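Local coordinates for protein oxidoreductase (Bordetella pertussis, PDB 3Q2K) that is probably an NAD-dependent dehydrogenase acting on a UDP-linked N-acetylglucosaminuronic acid, on the route to 2,3-diacetamido-2,3-dideoxy-D-mannuronic acid, at residues G270-L275 / V281-V286. Numbering follows the deposited sequence.
Sequences GSITIL and VRVGGV
An antiparallel beta hairpin in the C-terminal alpha/beta domain pairs Ile272 with Val283 and Ile274 with Val281, hydrogen-bonded pairs of beta-branched residues that suit extended backbones. Between them Thr273 and Arg282 form the non-hydrogen-bonded pair, which turns both side chains to the opposite face. Ile272 N reaches Val283 O at 2.9 Å, and Val283 N returns to Ile272 O at 2.7 Å (167° at the hydrogen). Ile272 and Val283 run alongside each other and touch through their CG2 methyls, 3.9 Å apart. Ile274, Val281 and Val283 pack on Val161 of helix 156-166.

On the opposite face, Phe181 of the second subunit packs on Thr273 and Leu275. Thr273 OG1 sits over a face of the extended Arg282's guanidinium, 3.5 Å from NH2 but badly angled for a hydrogen bond. NH1 makes a salt bridge to Glu269 of its own chain, which also takes a hydrogen bond from Ser271 OG, while NH2 pairs with Glu269 of the second subunit. Gly285 offers its O to Gly270 N at 2.8 Å; a side chain would jam against Gly284 O at Gly285 and Val286 O at Gly270. The hairpin thus turns an apolar face to its own helix and charge to a subunit interface, where the two Glu269 carboxylates probably offset the closeness of two Arg282 guanidiniums.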
# COMPACT_ATOMS: atom_id res chain seq x y z
N GLY C 270 -16.34 -6.70 32.48
CA GLY C 270 -16.98 -5.84 31.49
C GLY C 270 -16.60 -4.44 31.94
O GLY C 270 -17.26 -3.91 32.82
N SER C 271 -15.53 -3.86 31.40
CA SER C 271 -15.02 -2.67 32.07
C SER C 271 -14.54 -1.59 31.11
O SER C 271 -14.31 -1.88 29.93
CB SER C 271 -13.84 -3.03 32.96
OG SER C 271 -12.79 -3.44 32.09
N ILE C 272 -14.42 -0.38 31.65
CA ILE C 272 -13.87 0.81 31.01
C ILE C 272 -13.01 1.61 31.97
O ILE C 272 -13.35 1.82 33.14
CB ILE C 272 -14.90 1.71 30.31
CG1 ILE C 272 -14.17 2.88 29.64
CG2 ILE C 272 -15.95 2.25 31.27
CD1 ILE C 272 -14.89 3.34 28.38
N THR C 273 -11.83 2.00 31.50
CA THR C 273 -10.92 2.81 32.30
C THR C 273 -10.63 4.04 31.46
O THR C 273 -10.26 3.88 30.29
CB THR C 273 -9.57 2.10 32.37
OG1 THR C 273 -9.70 0.98 33.24
CG2 THR C 273 -8.54 3.02 32.98
N ILE C 274 -10.85 5.23 32.01
CA ILE C 274 -10.51 6.45 31.31
C ILE C 274 -9.45 7.22 32.09
O ILE C 274 -9.66 7.52 33.26
CB ILE C 274 -11.76 7.31 31.09
CG1 ILE C 274 -12.73 6.55 30.20
CG2 ILE C 274 -11.45 8.62 30.36
CD1 ILE C 274 -14.14 7.10 30.32
N LEU C 275 -8.34 7.55 31.44
CA LEU C 275 -7.26 8.26 32.13
C LEU C 275 -7.09 9.65 31.53
O LEU C 275 -6.93 9.72 30.32
CB LEU C 275 -5.94 7.52 31.95
CG LEU C 275 -6.02 6.11 32.55
CD1 LEU C 275 -4.68 5.38 32.50
CD2 LEU C 275 -6.43 6.29 34.00
N VAL C 281 -10.66 7.27 36.04
CA VAL C 281 -11.89 6.56 36.37
C VAL C 281 -11.80 5.14 35.82
O VAL C 281 -11.32 4.91 34.71
CB VAL C 281 -13.17 7.28 35.89
CG1 VAL C 281 -14.36 6.35 35.82
CG2 VAL C 281 -13.49 8.38 36.89
N ARG C 282 -12.28 4.20 36.63
CA ARG C 282 -12.37 2.81 36.20
C ARG C 282 -13.72 2.25 36.63
O ARG C 282 -14.19 2.42 37.76
CB ARG C 282 -11.19 2.00 36.74
CG ARG C 282 -11.37 0.50 36.60
CD ARG C 282 -10.00 -0.16 36.63
NE ARG C 282 -10.12 -1.52 36.13
CZ ARG C 282 -9.14 -2.10 35.44
NH1 ARG C 282 -9.28 -3.34 34.99
NH2 ARG C 282 -8.04 -1.39 35.19
N VAL C 283 -14.39 1.64 35.66
CA VAL C 283 -15.71 1.08 35.88
C VAL C 283 -15.51 -0.40 35.56
O VAL C 283 -15.37 -0.78 34.39
CB VAL C 283 -16.84 1.70 35.03
CG1 VAL C 283 -18.21 1.33 35.60
CG2 VAL C 283 -16.79 3.22 34.95
N GLY C 284 -15.46 -1.20 36.62
CA GLY C 284 -15.40 -2.65 36.50
C GLY C 284 -16.69 -3.40 36.74
O GLY C 284 -17.78 -2.88 36.53
N GLY C 285 -16.52 -4.63 37.22
CA GLY C 285 -17.64 -5.55 37.35
C GLY C 285 -17.69 -6.43 36.12
O GLY C 285 -16.84 -6.33 35.24
N VAL C 286 -18.69 -7.31 36.05
CA VAL C 286 -18.93 -8.06 34.83
C VAL C 286 -19.52 -7.25 33.68
O VAL C 286 -19.44 -7.66 32.52
CB VAL C 286 -19.74 -9.34 35.09
CG1 VAL C 286 -19.00 -10.20 36.11
CG2 VAL C 286 -21.14 -9.02 35.57